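Local coordinates for SusD-like protein BACOVA_02651 (Bacteroides ovatus, PDB 5E75), which binds polysaccharide at the cell surface and probably captures xyloglucan there before the glycan is transported into the periplasm for degradation, at residues R150-F155 and L192-W197; G201-G206 and V426-Y431; A120-L125 and Q156-D161. All coordinates share one frame; numbering follows the deposited sequence.

Contact 1 of 3, residues R150-F155 and L192-W197; sequences REEDVF and LARSGW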
loop_
_atom_site.group_PDB
_atom_site.type_symbol
_atom_site.label_atom_id
_atom_site.label_comp_id
_atom_site.label_asym_id
_atom_site.label_seq_id
_atom_site.Cartn_x
_atom_site.Cartn_y
_atom_site.Cartn_z
ATOM N N ARG A 150 -5.669 -12.827 -19.273
ATOM C CA ARG A 150 -4.234 -13.018 -19.054
ATOM C C ARG A 150 -3.596 -11.814 -18.381
ATOM O O ARG A 150 -4.097 -10.706 -18.479
ATOM C CB ARG A 150 -3.523 -13.267 -20.383
ATOM C CG ARG A 150 -4.084 -14.442 -21.182
ATOM C CD ARG A 150 -3.525 -14.439 -22.601
ATOM N NE ARG A 150 -3.928 -13.216 -23.283
ATOM C CZ ARG A 150 -3.720 -12.947 -24.566
ATOM N NH1 ARG A 150 -3.112 -13.831 -25.349
ATOM N NH2 ARG A 150 -4.147 -11.795 -25.066
ATOM N N GLU A 151 -2.495 -12.043 -17.678
ATOM C CA GLU A 151 -1.747 -10.962 -17.065
ATOM C C GLU A 151 -1.460 -9.824 -18.062
ATOM O O GLU A 151 -1.598 -8.653 -17.704
ATOM C CB GLU A 151 -0.460 -11.514 -16.430
ATOM C CG GLU A 151 -0.744 -12.412 -15.217
ATOM C CD GLU A 151 0.484 -13.070 -14.601
ATOM O OE1 GLU A 151 1.623 -12.759 -15.001
ATOM O OE2 GLU A 151 0.307 -13.921 -13.706
ATOM N N GLU A 152 -1.075 -10.132 -19.304
ATOM C CA GLU A 152 -0.800 -9.066 -20.261
ATOM C C GLU A 152 -2.049 -8.248 -20.590
ATOM O O GLU A 152 -1.943 -7.041 -20.779
ATOM C CB GLU A 152 -0.138 -9.588 -21.557
ATOM C CG GLU A 152 1.343 -9.970 -21.406
ATOM C CD GLU A 152 2.205 -8.800 -20.934
ATOM O OE1 GLU A 152 2.115 -7.721 -21.565
ATOM O OE2 GLU A 152 2.956 -8.959 -19.931
ATOM N N ASP A 153 -3.209 -8.903 -20.669
ATOM C CA ASP A 153 -4.467 -8.200 -20.899
ATOM C C ASP A 153 -4.747 -7.233 -19.756
ATOM O O ASP A 153 -5.212 -6.111 -19.984
ATOM C CB ASP A 153 -5.667 -9.163 -20.968
ATOM C CG ASP A 153 -5.632 -10.114 -22.148
ATOM O OD1 ASP A 153 -5.539 -9.670 -23.306
ATOM O OD2 ASP A 153 -5.792 -11.328 -21.897
ATOM N N VAL A 154 -4.511 -7.689 -18.525
ATOM C CA VAL A 154 -4.793 -6.898 -17.332
ATOM C C VAL A 154 -3.909 -5.654 -17.360
ATOM O O VAL A 154 -4.395 -4.539 -17.168
ATOM C CB VAL A 154 -4.625 -7.716 -16.040
ATOM C CG1 VAL A 154 -4.921 -6.853 -14.815
ATOM C CG2 VAL A 154 -5.573 -8.909 -16.038
ATOM N N PHE A 155 -2.624 -5.824 -17.689
ATOM C CA PHE A 155 -1.755 -4.667 -17.840
ATOM C C PHE A 155 -2.289 -3.669 -18.866
ATOM O O PHE A 155 -2.307 -2.468 -18.614
ATOM C CB PHE A 155 -0.344 -5.079 -18.274
ATOM C CG PHE A 155 0.633 -5.317 -17.146
ATOM C CD1 PHE A 155 1.053 -4.268 -16.331
ATOM C CD2 PHE A 155 1.195 -6.560 -16.952
ATOM C CE1 PHE A 155 1.981 -4.477 -15.321
ATOM C CE2 PHE A 155 2.122 -6.772 -15.946
ATOM C CZ PHE A 155 2.508 -5.730 -15.137
ATOM N N LEU A 192 6.853 0.577 -15.130
ATOM C CA LEU A 192 8.017 -0.022 -14.487
ATOM C C LEU A 192 7.742 -1.475 -14.111
ATOM O O LEU A 192 8.594 -2.361 -14.330
ATOM C CB LEU A 192 8.468 0.780 -13.259
ATOM C CG LEU A 192 9.678 0.224 -12.495
ATOM C CD1 LEU A 192 10.933 0.164 -13.382
ATOM C CD2 LEU A 192 9.919 1.047 -11.251
ATOM N N ALA A 193 6.550 -1.742 -13.564
ATOM C CA ALA A 193 6.191 -3.103 -13.191
ATOM C C ALA A 193 6.119 -4.021 -14.402
ATOM O O ALA A 193 6.520 -5.180 -14.330
ATOM C CB ALA A 193 4.846 -3.119 -12.431
ATOM N N ARG A 194 5.591 -3.520 -15.520
ATOM C CA ARG A 194 5.487 -4.346 -16.716
ATOM C C ARG A 194 6.854 -4.626 -17.356
ATOM O O ARG A 194 7.052 -5.688 -17.960
ATOM C CB ARG A 194 4.538 -3.719 -17.748
ATOM C CG ARG A 194 4.168 -4.713 -18.849
ATOM C CD ARG A 194 3.160 -4.187 -19.853
ATOM N NE ARG A 194 3.732 -3.171 -20.722
ATOM C CZ ARG A 194 3.101 -2.646 -21.760
ATOM N NH1 ARG A 194 1.872 -3.058 -22.057
ATOM N NH2 ARG A 194 3.709 -1.728 -22.494
ATOM N N SER A 195 7.785 -3.685 -17.209
ATOM C CA SER A 195 9.032 -3.728 -17.973
ATOM C C SER A 195 9.748 -5.070 -17.831
ATOM O O SER A 195 10.221 -5.617 -18.821
ATOM C CB SER A 195 9.959 -2.568 -17.604
ATOM O OG SER A 195 10.469 -2.694 -16.286
ATOM N N GLY A 196 9.819 -5.608 -16.618
ATOM C CA GLY A 196 10.520 -6.859 -16.386
ATOM C C GLY A 196 9.632 -8.071 -16.186
ATOM O O GLY A 196 10.115 -9.161 -15.881
ATOM N N TRP A 197 8.323 -7.888 -16.340
ATOM C CA TRP A 197 7.357 -8.901 -15.905
ATOM C C TRP A 197 7.371 -10.115 -16.810
ATOM O O TRP A 197 6.979 -10.033 -17.958
ATOM C CB TRP A 197 5.978 -8.252 -15.853
ATOM C CG TRP A 197 4.824 -9.047 -15.279
ATOM C CD1 TRP A 197 4.105 -10.026 -15.909
ATOM C CD2 TRP A 197 4.198 -8.845 -14.007
ATOM N NE1 TRP A 197 3.081 -10.459 -15.099
ATOM C CE2 TRP A 197 3.125 -9.755 -13.925
ATOM C CE3 TRP A 197 4.436 -7.986 -12.940
ATOM C CZ2 TRP A 197 2.298 -9.832 -12.805
ATOM C CZ3 TRP A 197 3.616 -8.079 -11.812
ATOM C CH2 TRP A 197 2.556 -8.988 -11.770
HETATM O O HOH W 1 0.464 -5.590 -21.504
#

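Contact 2 of 3, residues G201-G206 and V426-Y431; sequences GTRDEG and VTWFRY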
loop_
_atom_site.group_PDB
_atom_site.type_symbol
_atom_site.label_atom_id
_atom_site.label_comp_id
_atom_site.label_asym_id
_atom_site.label_seq_id
_atom_site.Cartn_x
_atom_site.Cartn_y
_atom_site.Cartn_z
ATOM N N GLY A 201 14.523 -11.771 -17.110
ATOM C CA GLY A 201 15.567 -11.174 -16.296
ATOM C C GLY A 201 16.094 -9.843 -16.797
ATOM O O GLY A 201 17.101 -9.334 -16.293
ATOM N N THR A 202 15.419 -9.259 -17.778
ATOM C CA THR A 202 15.738 -7.909 -18.229
ATOM C C THR A 202 14.467 -7.067 -18.285
ATOM O O THR A 202 13.357 -7.603 -18.352
ATOM C CB THR A 202 16.472 -7.883 -19.590
ATOM O OG1 THR A 202 15.561 -8.213 -20.636
ATOM C CG2 THR A 202 17.639 -8.857 -19.605
ATOM N N ARG A 203 14.639 -5.754 -18.203
ATOM C CA ARG A 203 13.528 -4.818 -18.259
ATOM C C ARG A 203 13.443 -4.162 -19.636
ATOM O O ARG A 203 14.417 -3.606 -20.146
ATOM C CB ARG A 203 13.652 -3.777 -17.150
ATOM C CG ARG A 203 13.320 -4.365 -15.775
ATOM C CD ARG A 203 13.393 -3.354 -14.619
ATOM N NE ARG A 203 12.375 -3.638 -13.624
ATOM C CZ ARG A 203 12.381 -3.218 -12.368
ATOM N NH1 ARG A 203 13.391 -2.508 -11.873
ATOM N NH2 ARG A 203 11.358 -3.551 -11.579
ATOM N N ASP A 204 12.260 -4.244 -20.234
ATOM C CA ASP A 204 12.007 -3.681 -21.552
ATOM C C ASP A 204 12.365 -2.208 -21.588
ATOM O O ASP A 204 11.867 -1.423 -20.790
ATOM C CB ASP A 204 10.529 -3.855 -21.865
ATOM C CG ASP A 204 10.177 -3.393 -23.254
ATOM O OD1 ASP A 204 10.386 -4.198 -24.191
ATOM O OD2 ASP A 204 9.688 -2.260 -23.401
ATOM N N GLU A 205 13.197 -1.814 -22.546
ATOM C CA GLU A 205 13.673 -0.442 -22.603
ATOM C C GLU A 205 12.562 0.543 -22.986
ATOM O O GLU A 205 12.573 1.696 -22.558
ATOM C CB GLU A 205 14.868 -0.366 -23.568
ATOM C CG GLU A 205 16.113 -1.136 -23.077
ATOM C CD GLU A 205 16.879 -0.422 -21.973
ATOM O OE1 GLU A 205 16.525 0.739 -21.650
ATOM O OE2 GLU A 205 17.849 -1.018 -21.435
ATOM N N GLY A 206 11.592 0.091 -23.774
ATOM C CA GLY A 206 10.451 0.925 -24.096
ATOM C C GLY A 206 9.629 1.272 -22.868
ATOM O O GLY A 206 9.286 2.431 -22.656
ATOM N N VAL A 426 6.019 -8.526 -5.252
ATOM C CA VAL A 426 5.522 -9.383 -6.329
ATOM C C VAL A 426 6.045 -8.902 -7.683
ATOM O O VAL A 426 6.469 -9.716 -8.517
ATOM C CB VAL A 426 3.976 -9.476 -6.327
ATOM C CG1 VAL A 426 3.487 -10.286 -7.506
ATOM C CG2 VAL A 426 3.502 -10.091 -5.010
ATOM N N THR A 427 6.016 -7.586 -7.908
ATOM C CA THR A 427 6.585 -7.026 -9.129
ATOM C C THR A 427 8.050 -7.445 -9.301
ATOM O O THR A 427 8.462 -7.875 -10.375
ATOM C CB THR A 427 6.457 -5.501 -9.157
ATOM O OG1 THR A 427 5.074 -5.163 -9.255
ATOM C CG2 THR A 427 7.182 -4.896 -10.343
ATOM N N TRP A 428 8.840 -7.315 -8.242
ATOM C CA TRP A 428 10.236 -7.723 -8.311
ATOM C C TRP A 428 10.378 -9.231 -8.557
ATOM O O TRP A 428 11.274 -9.649 -9.297
ATOM C CB TRP A 428 11.000 -7.287 -7.044
ATOM C CG TRP A 428 11.221 -5.815 -6.938
ATOM C CD1 TRP A 428 11.567 -4.939 -7.948
ATOM C CD2 TRP A 428 11.137 -5.024 -5.749
ATOM N NE1 TRP A 428 11.685 -3.661 -7.450
ATOM C CE2 TRP A 428 11.422 -3.689 -6.107
ATOM C CE3 TRP A 428 10.832 -5.317 -4.414
ATOM C CZ2 TRP A 428 11.410 -2.658 -5.173
ATOM C CZ3 TRP A 428 10.804 -4.300 -3.496
ATOM C CH2 TRP A 428 11.090 -2.982 -3.879
ATOM N N PHE A 429 9.503 -10.051 -7.967
ATOM C CA PHE A 429 9.532 -11.494 -8.175
ATOM C C PHE A 429 9.227 -11.870 -9.619
ATOM O O PHE A 429 9.798 -12.825 -10.162
ATOM C CB PHE A 429 8.565 -12.193 -7.211
ATOM C CG PHE A 429 8.257 -13.599 -7.599
ATOM C CD1 PHE A 429 9.170 -14.611 -7.362
ATOM C CD2 PHE A 429 7.084 -13.903 -8.256
ATOM C CE1 PHE A 429 8.900 -15.903 -7.767
ATOM C CE2 PHE A 429 6.816 -15.194 -8.654
ATOM C CZ PHE A 429 7.721 -16.193 -8.420
ATOM N N ARG A 430 8.346 -11.114 -10.255
ATOM C CA ARG A 430 8.037 -11.372 -11.652
ATOM C C ARG A 430 9.187 -10.998 -12.587
ATOM O O ARG A 430 9.247 -11.486 -13.723
ATOM C CB ARG A 430 6.741 -10.646 -12.051
ATOM C CG ARG A 430 5.506 -11.501 -11.915
ATOM C CD ARG A 430 5.348 -12.398 -13.146
ATOM N NE ARG A 430 4.127 -13.179 -13.112
ATOM C CZ ARG A 430 4.010 -14.393 -12.593
ATOM N NH1 ARG A 430 5.057 -15.000 -12.046
ATOM N NH2 ARG A 430 2.837 -15.011 -12.639
ATOM N N TYR A 431 10.079 -10.141 -12.102
ATOM C CA TYR A 431 11.269 -9.694 -12.833
ATOM C C TYR A 431 12.501 -10.584 -12.589
ATOM O O TYR A 431 13.123 -11.077 -13.541
ATOM C CB TYR A 431 11.522 -8.246 -12.413
ATOM C CG TYR A 431 12.858 -7.603 -12.734
ATOM C CD1 TYR A 431 13.548 -7.858 -13.915
ATOM C CD2 TYR A 431 13.387 -6.669 -11.864
ATOM C CE1 TYR A 431 14.773 -7.225 -14.175
ATOM C CE2 TYR A 431 14.591 -6.039 -12.114
ATOM C CZ TYR A 431 15.266 -6.311 -13.268
ATOM O OH TYR A 431 16.456 -5.649 -13.472
HETATM O O HOH W 2 17.754 -6.113 -15.792
HETATM O O HOH W 3 12.477 -10.441 -16.223
#

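Contact 3 of 3, residues A120-L125 and Q156-D161; sequences AYFYML and QFIIND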
loop_
_atom_site.group_PDB
_atom_site.type_symbol
_atom_site.label_atom_id
_atom_site.label_comp_id
_atom_site.label_asym_id
_atom_site.label_seq_id
_atom_site.Cartn_x
_atom_site.Cartn_y
_atom_site.Cartn_z
ATOM N N ALA A 120 -7.525 -0.701 -8.709
ATOM C CA ALA A 120 -8.029 -1.975 -8.239
ATOM C C ALA A 120 -7.428 -3.135 -9.029
ATOM O O ALA A 120 -6.963 -4.102 -8.438
ATOM C CB ALA A 120 -9.552 -1.992 -8.296
ATOM N N TYR A 121 -7.432 -3.034 -10.353
ATOM C CA TYR A 121 -6.865 -4.098 -11.173
ATOM C C TYR A 121 -5.359 -4.218 -10.966
ATOM O O TYR A 121 -4.830 -5.318 -10.995
ATOM C CB TYR A 121 -7.228 -3.949 -12.660
ATOM C CG TYR A 121 -8.572 -4.529 -13.005
ATOM C CD1 TYR A 121 -8.833 -5.871 -12.816
ATOM C CD2 TYR A 121 -9.605 -3.737 -13.495
ATOM C CE1 TYR A 121 -10.061 -6.422 -13.108
ATOM C CE2 TYR A 121 -10.840 -4.284 -13.798
ATOM C CZ TYR A 121 -11.070 -5.624 -13.606
ATOM O OH TYR A 121 -12.315 -6.166 -13.900
ATOM N N PHE A 122 -4.661 -3.110 -10.736
ATOM C CA PHE A 122 -3.213 -3.181 -10.520
ATOM C C PHE A 122 -2.888 -3.867 -9.200
ATOM O O PHE A 122 -1.916 -4.641 -9.119
ATOM C CB PHE A 122 -2.596 -1.782 -10.619
ATOM C CG PHE A 122 -1.068 -1.743 -10.658
ATOM C CD1 PHE A 122 -0.305 -2.659 -11.374
ATOM C CD2 PHE A 122 -0.408 -0.725 -10.015
ATOM C CE1 PHE A 122 1.078 -2.551 -11.396
ATOM C CE2 PHE A 122 0.977 -0.621 -10.043
ATOM C CZ PHE A 122 1.702 -1.527 -10.730
ATOM N N TYR A 123 -3.684 -3.645 -8.152
ATOM C CA TYR A 123 -3.523 -4.434 -6.937
ATOM C C TYR A 123 -3.794 -5.919 -7.215
ATOM O O TYR A 123 -3.004 -6.798 -6.839
ATOM C CB TYR A 123 -4.460 -3.949 -5.838
ATOM C CG TYR A 123 -4.082 -2.640 -5.160
ATOM C CD1 TYR A 123 -2.821 -2.432 -4.620
ATOM C CD2 TYR A 123 -5.025 -1.623 -5.026
ATOM C CE1 TYR A 123 -2.513 -1.258 -3.990
ATOM C CE2 TYR A 123 -4.726 -0.437 -4.386
ATOM C CZ TYR A 123 -3.462 -0.260 -3.859
ATOM O OH TYR A 123 -3.120 0.921 -3.212
ATOM N N MET A 124 -4.916 -6.219 -7.868
ATOM C CA MET A 124 -5.279 -7.620 -8.125
ATOM C C MET A 124 -4.234 -8.369 -8.941
ATOM O O MET A 124 -3.965 -9.554 -8.699
ATOM C CB MET A 124 -6.622 -7.717 -8.826
ATOM C CG MET A 124 -7.779 -7.365 -7.905
ATOM S SD MET A 124 -9.371 -8.006 -8.444
ATOM C CE MET A 124 -9.846 -6.690 -9.497
ATOM N N LEU A 125 -3.623 -7.671 -9.895
ATOM C CA LEU A 125 -2.599 -8.243 -10.760
ATOM C C LEU A 125 -1.398 -8.737 -9.942
ATOM O O LEU A 125 -0.726 -9.690 -10.340
ATOM C CB LEU A 125 -2.163 -7.184 -11.760
ATOM C CG LEU A 125 -1.066 -7.540 -12.770
ATOM C CD1 LEU A 125 -1.455 -8.737 -13.637
ATOM C CD2 LEU A 125 -0.772 -6.359 -13.647
ATOM N N GLN A 156 -2.691 -4.149 -20.039
ATOM C CA GLN A 156 -3.163 -3.236 -21.070
ATOM C C GLN A 156 -4.443 -2.515 -20.638
ATOM O O GLN A 156 -4.612 -1.331 -20.919
ATOM C CB GLN A 156 -3.370 -3.991 -22.385
ATOM C CG GLN A 156 -3.748 -3.090 -23.547
ATOM C CD GLN A 156 -2.611 -2.195 -23.955
ATOM O OE1 GLN A 156 -1.507 -2.668 -24.239
ATOM N NE2 GLN A 156 -2.843 -0.894 -23.958
ATOM N N PHE A 157 -5.328 -3.213 -19.930
ATOM C CA PHE A 157 -6.586 -2.635 -19.461
ATOM C C PHE A 157 -6.288 -1.500 -18.476
ATOM O O PHE A 157 -6.876 -0.419 -18.539
ATOM C CB PHE A 157 -7.410 -3.765 -18.827
ATOM C CG PHE A 157 -8.814 -3.391 -18.468
ATOM C CD1 PHE A 157 -9.099 -2.757 -17.270
ATOM C CD2 PHE A 157 -9.859 -3.710 -19.315
ATOM C CE1 PHE A 157 -10.399 -2.422 -16.932
ATOM C CE2 PHE A 157 -11.157 -3.386 -18.990
ATOM C CZ PHE A 157 -11.436 -2.740 -17.794
ATOM N N ILE A 158 -5.367 -1.756 -17.553
ATOM C CA ILE A 158 -4.925 -0.752 -16.595
ATOM C C ILE A 158 -4.330 0.472 -17.302
ATOM O O ILE A 158 -4.681 1.612 -17.008
ATOM C CB ILE A 158 -3.874 -1.363 -15.643
ATOM C CG1 ILE A 158 -4.504 -2.387 -14.691
ATOM C CG2 ILE A 158 -3.165 -0.302 -14.827
ATOM C CD1 ILE A 158 -3.499 -3.347 -14.069
ATOM N N ILE A 159 -3.450 0.224 -18.268
ATOM C CA ILE A 159 -2.837 1.307 -19.036
ATOM C C ILE A 159 -3.890 2.155 -19.773
ATOM O O ILE A 159 -3.838 3.398 -19.764
ATOM C CB ILE A 159 -1.761 0.754 -20.012
ATOM C CG1 ILE A 159 -0.532 0.273 -19.234
ATOM C CG2 ILE A 159 -1.349 1.814 -21.044
ATOM C CD1 ILE A 159 0.381 -0.642 -20.042
ATOM N N ASN A 160 -4.864 1.497 -20.381
ATOM C CA ASN A 160 -5.893 2.230 -21.107
ATOM C C ASN A 160 -6.689 3.138 -20.170
ATOM O O ASN A 160 -6.984 4.295 -20.496
ATOM C CB ASN A 160 -6.856 1.270 -21.815
ATOM C CG ASN A 160 -6.228 0.555 -22.998
ATOM O OD1 ASN A 160 -5.105 0.863 -23.423
ATOM N ND2 ASN A 160 -6.950 -0.435 -23.521
ATOM N N ASP A 161 -7.034 2.619 -19.000
ATOM C CA ASP A 161 -7.768 3.393 -18.008
ATOM C C ASP A 161 -6.931 4.585 -17.530
ATOM O O ASP A 161 -7.431 5.717 -17.431
ATOM C CB ASP A 161 -8.135 2.542 -16.788
ATOM C CG ASP A 161 -9.416 1.749 -16.956
ATOM O OD1 ASP A 161 -10.152 1.957 -17.955
ATOM O OD2 ASP A 161 -9.708 0.924 -16.077
#

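Contact 1 of 3, residues R150-F155 and L192-W197
Aromatic contacts carry the meeting of 150-155, the start of helix 151-168, with 192-197, where helix 180-195 runs out. Phe155 and Trp197 form a T-shaped pair: the CE2-CZ edge of the phenyl ring points into the indole face, the planes stand at 88°, and Phe155 CE2 lies 3.5 Å from Trp197 CD2. Arg194 closes over one face of the same phenyl ring in a CH-pi contact, its CB 3.8 Å from the Phe155 ring centroid. With CG anti to the backbone N, the aliphatic part of Arg194 slides along the ring, and its guanidinium goes on to a salt bridge with Asp207.

The polar contacts flank this packing. Trp197 NE1 donates to Glu151 OE1 at 2.7 Å with an N-H...O angle of 151°, the oxygen lying near the indole plane while the N-H comes from above the carboxylate plane. Water 1 donates to Glu152 O and Glu152 OE1 and accepts from Arg194 NH1.

Since Glu151 OE2 also bridges to Arg430, its carboxylate is held at both oxygens, which would be expected to stabilise its charged form; with OE1 so placed, the N-H bond and the phenyl edge together probably set the rotation of the indole.

Contact 2 of 3, residues G201-G206 and V426-Y431
In this helical SusD-family protein, the loop leading into helix 205-221 meets segment 426-431 of helix 421-431 through an arginine-tyrosine stack. The guanidinium of Arg203 lies flat over one face of the Tyr431 ring, centres 4.1 Å apart and planes at 13°, so the flat cation rests on the ring face. Nearer the backbone, on the same side chain, Arg203 CG makes a CH-pi contact 3.9 Å from the Tyr431 ring centroid, so methylene and guanidinium share that face. Beyond the stack, Arg203 NH2 comes to the edge of the Trp428 ring, 3.9 Å from Trp428 CD1.

The next shell fixes these groups. Glu369 OE2 takes a salt bridge from Arg203 NH1 and a hydrogen bond from Trp428 NE1, tying both side chains to one carboxylate oxygen. An alanine in place of Arg203 would remove the stack and the link to Glu369, and would probably loosen the loop's hold on Tyr431. Asp204 caps the following helix through Asp207 N, which anchors the loop just past Arg203. Gly201, at phi 95°, adopts backbone angles where a side chain would clash with the carbonyl oxygen of the residue before it. Water 3 links the backbones there, accepting from Gly201 N at 2.6 Å and donating to Tyr431 O at 2.8 Å.

Contact 3 of 3, residues A120-L125 and Q156-D161
Asp161 OD1 is the best-held polar atom here, gripped by two salt bridges, from Arg114 NE and Arg117 NH2, both earlier on the same helix 103-125 as the 120-125 segment. Two positive groups on one oxygen would be expected to keep this buried carboxylate ionised. A second polar anchor is Tyr121 OH, hydrogen-bonded to Ile132 O, which fixes the far end of the tyrosine ring.

The two segments themselves meet through apolar side chains. Ile158 is the central one. Its CG1 stands anti to the carbonyl carbon (chi1 -70°) and its chain is extended beyond it, which drives CD1 against the opposing backbone, 3.5 Å from Phe122 N. The same methyl touches Phe122 CB and reaches Leu125 CD2 at 4.1 Å, while Ile158 CG1 lies 3.7 Å from Tyr121 CB. From the position before Ile158, the Phe157 ring approaches the Tyr121 ring obliquely, with Phe157 CE1 3.7 Å from Tyr121 CE2 and the planes at 73°. Val190 of helix 180-195 touches both Phe122 and Ile158, so a third helix packs against the same spot.

The segment axes come within 9.7 Å and run nearly antiparallel, at 156°. Near-antiparallel packing of neighbouring helices is consistent with the TPR-like helical scaffold of the SusD family.

The three contacts gather on one side of the chain's centre and illustrate how a helical fold is knitted from overlapping interfaces. Contact 3 opens first and closes before contact 2 opens. Helix 151-168 serves both contact 1 and contact 3, whose centres are 9 Å apart and whose segments alternate along the chain; they touch where Leu125 CD2 packs on Phe155 CZ. Contact 2 follows contact 1 in sequence, also 9 Å away between centres, and the two meet where Ala193 CA packs on Thr427 CG2. Contacts 2 and 3 do not touch, their centres about 17 Å apart. Contact 1 thus touches both others, and contact 2 brings the distant helix 421-431 against the early helices.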